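Local coordinates for peptidase, M20/M25/M40 family (Staphylococcus aureus, PDB 4EWT), which probably hydrolyses the amide bond of N-acylated amino acids, as an M20-family amidohydrolase that carries a pair of manganese ions, at residues K15-E18 with I19-L23; A110-L113 with V114-E117; P304-T307 with E308-A311. All coordinates share one frame; numbering follows the deposited sequence.

In the fold
The three contacts come in series along the chain, each within a single helix. Contact 1 lies on helix 13-25, contact 2 on helix 105-120 and contact 3 on helix 304-316. Contacts 1 and 2 are neighbours, with centres 11 Å apart. Helix 13-25 packs on helix 105-120, and a salt bridge from Lys-15 NZ to Glu-117 OE2 (3.2 Å) joins them. Contact 3 stands apart, its centre 23 Å from that of contact 2 and 30 Å from that of contact 1. The helices of contacts 2 and 3 pack on strands of the mixed eight-stranded sheet. All three contacts belong to the helical layers of the metal-binding domain, and none lies in the antiparallel sheet of the second domain.

Contact 1: K15-E18 with I19-L23; sequences KMIE and IRRYL
Ile-19 N donates a hydrogen bond to Lys-15 O and opens a run of four i to i+4 hydrogen bonds in alpha-helix 13-25. Residues 15-18 and 19-23 follow one another directly, so one helical turn meets the next. The backbone N of Arg-20, Arg-21 and Tyr-22 donates in the same way to the O of Met-16, Ile-17 and Glu-18. The shortest bond is Arg-20 N to Met-16 O, at 2.9 Å. The straightest is Tyr-22 N to Glu-18 O, with an N-H...O angle of 165°.

Ile-17 and Arg-21 form one side-chain pair. They lie side by side and point the same way. Ile-17 CG2 comes obliquely to the guanidinium, 3.5 Å from Arg-21 NE and 3.8 Å from Arg-21 CZ. The arginine chain is extended through chi2 and chi3 (-176° and -178°), which carries it along the methyl group. Its NH2 ends in a salt bridge to Glu-370. Arg-20 also reaches Glu-370, through NH1, and uses NE for Asp-106. One carboxylate is thus shared by two arginines, which should limit the freedom of all three groups. Asp-106 follows the manganese ligand His-105 in the chain, and the Arg-20 side chain is about 13 Å from a manganese ion.

Lys-15 and Ile-19 make the other pair, also side by side. Ile-19 packs further on Tyr-39 and Phe-43 of helix 34-43. Its CD1 touches Lys-15 CG at 4.0 Å, while its CG1 lies just 3.3 Å from Lys-15 O.

Contact 2: A110-L113 with V114-E117; sequences AYML and VLAE
Leu-115 reaches back one turn to Tyr-111 and Met-112 on alpha-helix 105-120. With Leu-113 and Val-114 it is among the three residues most buried by this contact. CG is anti to the backbone N (chi1 172°), and the bend at chi2 (62°) then brings CD2 back toward Tyr-111 and Met-112. CD2 meets the Tyr-111 ring at its edge, near the ring plane, 4.3 Å from Tyr-111 CE1. The same methyl is 4.5 Å from Met-112 SD, so one branch of the leucine serves two apolar neighbours. Leu-115 N gives a 2.8 Å hydrogen bond to Tyr-111 O.

Val-114 CG2, beside its own backbone N, lies 3.5 Å from Ala-110 O. The hydrogen bond from Val-114 N to that same Ala-110 O is weak, at 3.3 Å. Leu-113 takes part mainly through its backbone. Its O accepts from Glu-117 N at 3.1 Å in a nearly straight bond of 171°. The Glu-117 carboxylate leaves the contact and forms salt bridges with Lys-47 and Lys-12 as well as Lys-15.

The helix is wedged between other elements. Met-112 and Ala-116 face Val-132 of strand 129-135, and Tyr-111 and Leu-115 rest on Val-380 of helix 372-386. Leu-113 and Val-114 turn to Ile-19 and Met-16 of helix 13-25.

Contact 3: P304-T307 with E308-A311; sequences PEFT and EYVA
Val-310 places its CG2 methyl over one face of the Phe-306 ring, one turn earlier on alpha-helix 304-316. This CH-pi contact is the tight part. CG2 is 4.0 Å from the centroid of the Phe-306 ring and 14° off its normal. With CG anti to the backbone N (chi1 -176°), the Phe-306 ring runs toward the C-terminal end of the helix, where Val-310 and Tyr-309 lie. Tyr-309 comes to the same ring obliquely, with Tyr-309 CD2 4.0 Å from Phe-306 CE1. His-159 also stacks on Phe-306. Val-310 N is hydrogen-bonded to Phe-306 O at 2.9 Å. The Tyr-309 hydroxyl is hydrogen-bonded to Asp-386 OD2. Asp-303 OD1 accepts a hydrogen bond from Phe-306 N, and the main-chain O of Asp-303 is hydrogen-bonded to Thr-307 OG1.

The solvent side is looser. Pro-304 and Glu-305 are exposed, and they meet the following turn chiefly through their backbone. Pro-304 O accepts from Glu-308 N at 3.1 Å.

Phe-306 and Thr-307 pack on Ala-345 of strand 344-350, and Ala-311 packs on Tyr-176 of strand 173-176. Such a helix, with one side on the sheet and one toward solvent, is typical of an alpha/beta domain with helices flanking a mixed sheet.

Contact 1: K15-E18 with I19-L23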
ATOM      1  N   LYS A  15     -22.913 -37.567  39.132  1.00 44.80           N
ATOM      2  CA  LYS A  15     -24.056 -37.311  38.303  1.00 43.85           C
ATOM      3  C   LYS A  15     -23.773 -36.207  37.248  1.00 42.33           C
ATOM      4  O   LYS A  15     -24.217 -36.295  36.128  1.00 41.81           O
ATOM      5  CB  LYS A  15     -25.234 -36.932  39.198  1.00 42.87           C
ATOM      6  CG  LYS A  15     -26.573 -36.852  38.572  1.00 42.87           C
ATOM      7  CD  LYS A  15     -27.610 -36.848  39.663  1.00 45.22           C
ATOM      8  CE  LYS A  15     -28.814 -35.987  39.394  1.00 44.97           C
ATOM      9  NZ  LYS A  15     -30.088 -36.657  39.048  1.00 46.89           N
ATOM     10  N   MET A  16     -23.067 -35.166  37.647  1.00 41.60           N
ATOM     11  CA  MET A  16     -22.687 -34.083  36.715  1.00 40.92           C
ATOM     12  C   MET A  16     -21.846 -34.648  35.577  1.00 42.32           C
ATOM     13  O   MET A  16     -22.067 -34.329  34.410  1.00 41.67           O
ATOM     14  CB  MET A  16     -21.868 -32.997  37.417  1.00 40.19           C
ATOM     15  CG  MET A  16     -22.514 -32.382  38.637  1.00 41.04           C
ATOM     16  SD  MET A  16     -21.416 -31.179  39.400  1.00 42.79           S
ATOM     17  CE  MET A  16     -22.372 -30.725  40.840  1.00 42.48           C
ATOM     18  N   ILE A  17     -20.892 -35.500  35.946  1.00 44.63           N
ATOM     19  CA  ILE A  17     -19.948 -36.105  35.018  1.00 46.78           C
ATOM     20  C   ILE A  17     -20.672 -37.014  34.024  1.00 48.02           C
ATOM     21  O   ILE A  17     -20.477 -36.893  32.810  1.00 48.32           O
ATOM     22  CB  ILE A  17     -18.822 -36.832  35.788  1.00 49.22           C
ATOM     23  CG1 ILE A  17     -17.950 -35.802  36.516  1.00 48.45           C
ATOM     24  CG2 ILE A  17     -17.975 -37.702  34.852  1.00 52.35           C
ATOM     25  CD1 ILE A  17     -17.086 -36.375  37.624  1.00 52.17           C
ATOM     26  N   GLU A  18     -21.521 -37.896  34.551  1.00 49.02           N
ATOM     27  CA  GLU A  18     -22.376 -38.776  33.753  1.00 50.45           C
ATOM     28  C   GLU A  18     -23.281 -37.989  32.792  1.00 48.45           C
ATOM     29  O   GLU A  18     -23.476 -38.389  31.643  1.00 49.69           O
ATOM     30  CB  GLU A  18     -23.200 -39.659  34.699  1.00 51.91           C
ATOM     31  CG  GLU A  18     -24.401 -40.368  34.096  1.00 54.95           C
ATOM     32  CD  GLU A  18     -25.421 -40.720  35.154  1.00 57.68           C
ATOM     33  OE1 GLU A  18     -25.293 -41.797  35.772  1.00 61.04           O
ATOM     34  OE2 GLU A  18     -26.348 -39.908  35.384  1.00 57.70           O
ATOM     35  N   ILE A  19     -23.812 -36.861  33.257  1.00 45.38           N
ATOM     36  CA  ILE A  19     -24.657 -36.017  32.410  1.00 43.51           C
ATOM     37  C   ILE A  19     -23.856 -35.274  31.326  1.00 43.13           C
ATOM     38  O   ILE A  19     -24.320 -35.166  30.186  1.00 43.33           O
ATOM     39  CB  ILE A  19     -25.535 -35.047  33.248  1.00 41.47           C
ATOM     40  CG1 ILE A  19     -26.634 -35.841  33.988  1.00 41.53           C
ATOM     41  CG2 ILE A  19     -26.154 -33.969  32.361  1.00 38.93           C
ATOM     42  CD1 ILE A  19     -27.312 -35.068  35.124  1.00 40.78           C
ATOM     43  N   ARG A  20     -22.681 -34.810  31.649  1.00 42.54           N
ATOM     44  CA  ARG A  20     -21.901 -34.119  30.663  1.00 42.77           C
ATOM     45  C   ARG A  20     -21.596 -35.060  29.498  1.00 44.94           C
ATOM     46  O   ARG A  20     -21.764 -34.729  28.361  1.00 44.55           O
ATOM     47  CB  ARG A  20     -20.606 -33.651  31.256  1.00 42.70           C
ATOM     48  CG  ARG A  20     -19.450 -34.160  30.457  1.00 46.36           C
ATOM     49  CD  ARG A  20     -18.271 -33.271  30.528  1.00 47.17           C
ATOM     50  NE  ARG A  20     -17.731 -32.988  29.209  1.00 48.91           N
ATOM     51  CZ  ARG A  20     -16.541 -33.368  28.776  1.00 50.56           C
ATOM     52  NH1 ARG A  20     -15.756 -34.074  29.533  1.00 50.96           N
ATOM     53  NH2 ARG A  20     -16.156 -33.054  27.563  1.00 50.42           N
ATOM     54  N   ARG A  21     -21.194 -36.261  29.852  1.00 46.92           N
ATOM     55  CA  ARG A  21     -20.784 -37.279  28.899  1.00 50.22           C
ATOM     56  C   ARG A  21     -21.908 -37.691  27.958  1.00 51.20           C
ATOM     57  O   ARG A  21     -21.690 -37.817  26.752  1.00 52.62           O
ATOM     58  CB  ARG A  21     -20.217 -38.487  29.636  1.00 52.52           C
ATOM     59  CG  ARG A  21     -18.933 -38.157  30.363  1.00 52.96           C
ATOM     60  CD  ARG A  21     -18.306 -39.364  31.017  1.00 57.61           C
ATOM     61  NE  ARG A  21     -17.100 -38.967  31.737  1.00 58.80           N
ATOM     62  CZ  ARG A  21     -16.174 -39.804  32.188  1.00 62.74           C
ATOM     63  NH1 ARG A  21     -16.290 -41.112  31.990  1.00 65.93           N
ATOM     64  NH2 ARG A  21     -15.119 -39.322  32.833  1.00 63.81           N
ATOM     65  N   TYR A  22     -23.106 -37.890  28.505  1.00 50.77           N
ATOM     66  CA  TYR A  22     -24.276 -38.144  27.672  1.00 51.88           C
ATOM     67  C   TYR A  22     -24.530 -36.995  26.682  1.00 50.37           C
ATOM     68  O   TYR A  22     -24.792 -37.237  25.501  1.00 52.01           O
ATOM     69  CB  TYR A  22     -25.531 -38.409  28.514  1.00 51.45           C
ATOM     70  CG  TYR A  22     -26.750 -38.601  27.642  1.00 54.38           C
ATOM     71  CD1 TYR A  22     -27.075 -39.858  27.130  1.00 59.12           C
ATOM     72  CD2 TYR A  22     -27.550 -37.512  27.280  1.00 54.40           C
ATOM     73  CE1 TYR A  22     -28.185 -40.032  26.306  1.00 62.64           C
ATOM     74  CE2 TYR A  22     -28.654 -37.675  26.452  1.00 57.33           C
ATOM     75  CZ  TYR A  22     -28.967 -38.932  25.972  1.00 62.02           C
ATOM     76  OH  TYR A  22     -30.066 -39.083  25.157  1.00 65.87           O
ATOM     77  N   LEU A  23     -24.459 -35.757  27.168  1.00 47.07           N
ATOM     78  CA  LEU A  23     -24.695 -34.587  26.321  1.00 45.98           C
ATOM     79  C   LEU A  23     -23.577 -34.373  25.301  1.00 46.55           C
ATOM     80  O   LEU A  23     -23.831 -33.930  24.180  1.00 47.01           O
ATOM     81  CB  LEU A  23     -24.868 -33.326  27.164  1.00 42.99           C
ATOM     82  CG  LEU A  23     -26.118 -33.201  28.031  1.00 42.43           C
ATOM     83  CD1 LEU A  23     -25.934 -32.050  29.007  1.00 39.84           C
ATOM     84  CD2 LEU A  23     -27.362 -33.004  27.178  1.00 43.37           C
TER

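Contact 2: A110-L113 with V114-E117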
ATOM      1  N   ALA A 110     -24.557 -29.600  32.247  1.00 29.28           N
ATOM      2  CA  ALA A 110     -24.418 -30.650  33.253  1.00 30.34           C
ATOM      3  C   ALA A 110     -24.431 -30.107  34.682  1.00 29.93           C
ATOM      4  O   ALA A 110     -25.240 -30.552  35.521  1.00 29.94           O
ATOM      5  CB  ALA A 110     -23.155 -31.483  32.996  1.00 31.42           C
ATOM      6  N   TYR A 111     -23.547 -29.151  34.960  1.00 29.22           N
ATOM      7  CA  TYR A 111     -23.417 -28.636  36.320  1.00 29.06           C
ATOM      8  C   TYR A 111     -24.672 -27.852  36.721  1.00 28.19           C
ATOM      9  O   TYR A 111     -25.099 -27.928  37.868  1.00 28.16           O
ATOM     10  CB  TYR A 111     -22.145 -27.792  36.503  1.00 28.86           C
ATOM     11  CG  TYR A 111     -22.355 -26.305  36.297  1.00 28.56           C
ATOM     12  CD1 TYR A 111     -22.902 -25.505  37.308  1.00 29.05           C
ATOM     13  CD2 TYR A 111     -22.015 -25.698  35.095  1.00 28.52           C
ATOM     14  CE1 TYR A 111     -23.116 -24.140  37.113  1.00 28.81           C
ATOM     15  CE2 TYR A 111     -22.215 -24.330  34.896  1.00 29.12           C
ATOM     16  CZ  TYR A 111     -22.764 -23.560  35.913  1.00 28.71           C
ATOM     17  OH  TYR A 111     -22.969 -22.209  35.719  1.00 29.73           O
ATOM     18  N   MET A 112     -25.242 -27.109  35.768  1.00 27.52           N
ATOM     19  CA  MET A 112     -26.437 -26.308  36.014  1.00 27.22           C
ATOM     20  C   MET A 112     -27.660 -27.171  36.334  1.00 27.62           C
ATOM     21  O   MET A 112     -28.455 -26.826  37.210  1.00 27.87           O
ATOM     22  CB  MET A 112     -26.737 -25.396  34.820  1.00 26.51           C
ATOM     23  CG  MET A 112     -27.898 -24.435  35.075  1.00 27.40           C
ATOM     24  SD  MET A 112     -27.554 -23.252  36.412  1.00 30.38           S
ATOM     25  CE  MET A 112     -26.494 -22.093  35.512  1.00 26.04           C
ATOM     26  N   LEU A 113     -27.818 -28.287  35.623  1.00 27.76           N
ATOM     27  CA  LEU A 113     -28.937 -29.188  35.906  1.00 27.98           C
ATOM     28  C   LEU A 113     -28.857 -29.722  37.335  1.00 27.99           C
ATOM     29  O   LEU A 113     -29.858 -29.725  38.056  1.00 28.38           O
ATOM     30  CB  LEU A 113     -29.006 -30.349  34.898  1.00 29.12           C
ATOM     31  CG  LEU A 113     -29.404 -30.076  33.444  1.00 28.91           C
ATOM     32  CD1 LEU A 113     -29.175 -31.335  32.638  1.00 30.45           C
ATOM     33  CD2 LEU A 113     -30.854 -29.599  33.290  1.00 28.37           C
ATOM     34  N   VAL A 114     -27.665 -30.139  37.747  1.00 27.52           N
ATOM     35  CA  VAL A 114     -27.462 -30.692  39.086  1.00 28.21           C
ATOM     36  C   VAL A 114     -27.513 -29.607  40.177  1.00 28.01           C
ATOM     37  O   VAL A 114     -28.007 -29.849  41.281  1.00 29.40           O
ATOM     38  CB  VAL A 114     -26.156 -31.537  39.160  1.00 29.31           C
ATOM     39  CG1 VAL A 114     -25.916 -32.065  40.572  1.00 28.80           C
ATOM     40  CG2 VAL A 114     -26.220 -32.694  38.171  1.00 28.60           C
ATOM     41  N   LEU A 115     -27.026 -28.412  39.866  1.00 27.20           N
ATOM     42  CA  LEU A 115     -27.145 -27.301  40.797  1.00 26.95           C
ATOM     43  C   LEU A 115     -28.606 -26.894  40.986  1.00 26.71           C
ATOM     44  O   LEU A 115     -29.025 -26.594  42.101  1.00 27.32           O
ATOM     45  CB  LEU A 115     -26.324 -26.106  40.330  1.00 26.49           C
ATOM     46  CG  LEU A 115     -26.510 -24.800  41.121  1.00 26.17           C
ATOM     47  CD1 LEU A 115     -26.089 -24.951  42.573  1.00 26.59           C
ATOM     48  CD2 LEU A 115     -25.730 -23.677  40.458  1.00 24.89           C
ATOM     49  N   ALA A 116     -29.366 -26.871  39.893  1.00 26.36           N
ATOM     50  CA  ALA A 116     -30.764 -26.454  39.942  1.00 26.84           C
ATOM     51  C   ALA A 116     -31.601 -27.413  40.790  1.00 27.95           C
ATOM     52  O   ALA A 116     -32.393 -26.976  41.630  1.00 28.70           O
ATOM     53  CB  ALA A 116     -31.334 -26.329  38.542  1.00 26.20           C
ATOM     54  N   GLU A 117     -31.403 -28.711  40.567  1.00 28.49           N
ATOM     55  CA  GLU A 117     -31.992 -29.771  41.390  1.00 29.86           C
ATOM     56  C   GLU A 117     -31.681 -29.538  42.864  1.00 30.10           C
ATOM     57  O   GLU A 117     -32.573 -29.619  43.723  1.00 30.27           O
ATOM     58  CB  GLU A 117     -31.451 -31.136  40.945  1.00 30.46           C
ATOM     59  CG  GLU A 117     -31.807 -32.301  41.883  1.00 34.04           C
ATOM     60  CD  GLU A 117     -31.149 -33.608  41.468  1.00 38.46           C
ATOM     61  OE1 GLU A 117     -30.545 -34.279  42.329  1.00 41.80           O
ATOM     62  OE2 GLU A 117     -31.229 -33.967  40.279  1.00 40.33           O
TER

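Contact 3: P304-T307 with E308-A311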
ATOM      1  N   PRO A 304     -19.799  -3.569  37.130  1.00 34.84           N
ATOM      2  CA  PRO A 304     -18.773  -3.462  38.177  1.00 36.04           C
ATOM      3  C   PRO A 304     -19.281  -3.751  39.599  1.00 37.93           C
ATOM      4  O   PRO A 304     -18.608  -4.465  40.337  1.00 38.30           O
ATOM      5  CB  PRO A 304     -18.285  -2.016  38.039  1.00 35.64           C
ATOM      6  CG  PRO A 304     -18.500  -1.707  36.597  1.00 34.46           C
ATOM      7  CD  PRO A 304     -19.832  -2.354  36.292  1.00 34.16           C
ATOM      8  N   GLU A 305     -20.448  -3.214  39.966  1.00 39.59           N
ATOM      9  CA  GLU A 305     -21.055  -3.455  41.292  1.00 42.03           C
ATOM     10  C   GLU A 305     -21.323  -4.943  41.516  1.00 42.16           C
ATOM     11  O   GLU A 305     -20.866  -5.528  42.501  1.00 42.90           O
ATOM     12  CB  GLU A 305     -22.376  -2.682  41.464  1.00 43.03           C
ATOM     13  CG  GLU A 305     -22.244  -1.168  41.557  1.00 45.54           C
ATOM     14  CD  GLU A 305     -23.591  -0.456  41.471  1.00 48.40           C
ATOM     15  OE1 GLU A 305     -23.811   0.265  40.466  1.00 48.49           O
ATOM     16  OE2 GLU A 305     -24.424  -0.620  42.396  1.00 49.97           O
ATOM     17  N   PHE A 306     -22.061  -5.549  40.589  1.00 41.47           N
ATOM     18  CA  PHE A 306     -22.446  -6.948  40.730  1.00 41.65           C
ATOM     19  C   PHE A 306     -21.238  -7.880  40.657  1.00 40.79           C
ATOM     20  O   PHE A 306     -21.117  -8.780  41.483  1.00 41.52           O
ATOM     21  CB  PHE A 306     -23.524  -7.334  39.708  1.00 41.32           C
ATOM     22  CG  PHE A 306     -24.044  -8.738  39.868  1.00 41.72           C
ATOM     23  CD1 PHE A 306     -24.636  -9.148  41.055  1.00 43.33           C
ATOM     24  CD2 PHE A 306     -23.952  -9.645  38.819  1.00 40.85           C
ATOM     25  CE1 PHE A 306     -25.120 -10.439  41.206  1.00 43.92           C
ATOM     26  CE2 PHE A 306     -24.435 -10.940  38.956  1.00 42.04           C
ATOM     27  CZ  PHE A 306     -25.020 -11.341  40.151  1.00 43.09           C
ATOM     28  N   THR A 307     -20.337  -7.647  39.703  1.00 39.17           N
ATOM     29  CA  THR A 307     -19.152  -8.501  39.536  1.00 38.39           C
ATOM     30  C   THR A 307     -18.266  -8.486  40.766  1.00 39.96           C
ATOM     31  O   THR A 307     -17.747  -9.530  41.162  1.00 40.52           O
ATOM     32  CB  THR A 307     -18.306  -8.117  38.303  1.00 36.68           C
ATOM     33  OG1 THR A 307     -19.120  -8.169  37.131  1.00 34.28           O
ATOM     34  CG2 THR A 307     -17.122  -9.068  38.128  1.00 35.44           C
ATOM     35  N   GLU A 308     -18.086  -7.310  41.368  1.00 41.01           N
ATOM     36  CA  GLU A 308     -17.278  -7.213  42.585  1.00 42.86           C
ATOM     37  C   GLU A 308     -17.977  -7.886  43.752  1.00 44.11           C
ATOM     38  O   GLU A 308     -17.334  -8.567  44.559  1.00 45.15           O
ATOM     39  CB  GLU A 308     -16.932  -5.763  42.934  1.00 43.71           C
ATOM     40  CG  GLU A 308     -15.536  -5.611  43.542  1.00 46.33           C
ATOM     41  CD  GLU A 308     -14.421  -5.869  42.526  1.00 47.06           C
ATOM     42  OE1 GLU A 308     -13.546  -6.730  42.784  1.00 48.19           O
ATOM     43  OE2 GLU A 308     -14.422  -5.214  41.463  1.00 47.22           O
ATOM     44  N   TYR A 309     -19.294  -7.708  43.838  1.00 44.17           N
ATOM     45  CA  TYR A 309     -20.084  -8.454  44.804  1.00 45.36           C
ATOM     46  C   TYR A 309     -19.833  -9.958  44.660  1.00 45.45           C
ATOM     47  O   TYR A 309     -19.646 -10.651  45.655  1.00 46.84           O
ATOM     48  CB  TYR A 309     -21.580  -8.139  44.666  1.00 45.61           C
ATOM     49  CG  TYR A 309     -22.449  -9.165  45.347  1.00 46.70           C
ATOM     50  CD1 TYR A 309     -22.719  -9.076  46.712  1.00 47.67           C
ATOM     51  CD2 TYR A 309     -22.977 -10.242  44.636  1.00 45.85           C
ATOM     52  CE1 TYR A 309     -23.496 -10.020  47.345  1.00 49.40           C
ATOM     53  CE2 TYR A 309     -23.759 -11.197  45.262  1.00 46.85           C
ATOM     54  CZ  TYR A 309     -24.012 -11.074  46.617  1.00 48.76           C
ATOM     55  OH  TYR A 309     -24.776 -12.008  47.254  1.00 50.77           O
ATOM     56  N   VAL A 310     -19.819 -10.451  43.418  1.00 44.02           N
ATOM     57  CA  VAL A 310     -19.643 -11.883  43.152  1.00 44.02           C
ATOM     58  C   VAL A 310     -18.285 -12.388  43.646  1.00 44.68           C
ATOM     59  O   VAL A 310     -18.203 -13.424  44.313  1.00 45.68           O
ATOM     60  CB  VAL A 310     -19.866 -12.231  41.649  1.00 42.31           C
ATOM     61  CG1 VAL A 310     -19.336 -13.620  41.319  1.00 41.94           C
ATOM     62  CG2 VAL A 310     -21.342 -12.117  41.289  1.00 41.52           C
ATOM     63  N   ALA A 311     -17.234 -11.642  43.329  1.00 44.37           N
ATOM     64  CA  ALA A 311     -15.886 -11.972  43.767  1.00 45.39           C
ATOM     65  C   ALA A 311     -15.714 -11.851  45.284  1.00 47.59           C
ATOM     66  O   ALA A 311     -14.954 -12.615  45.887  1.00 48.23           O
ATOM     67  CB  ALA A 311     -14.889 -11.099  43.060  1.00 44.43           C
TER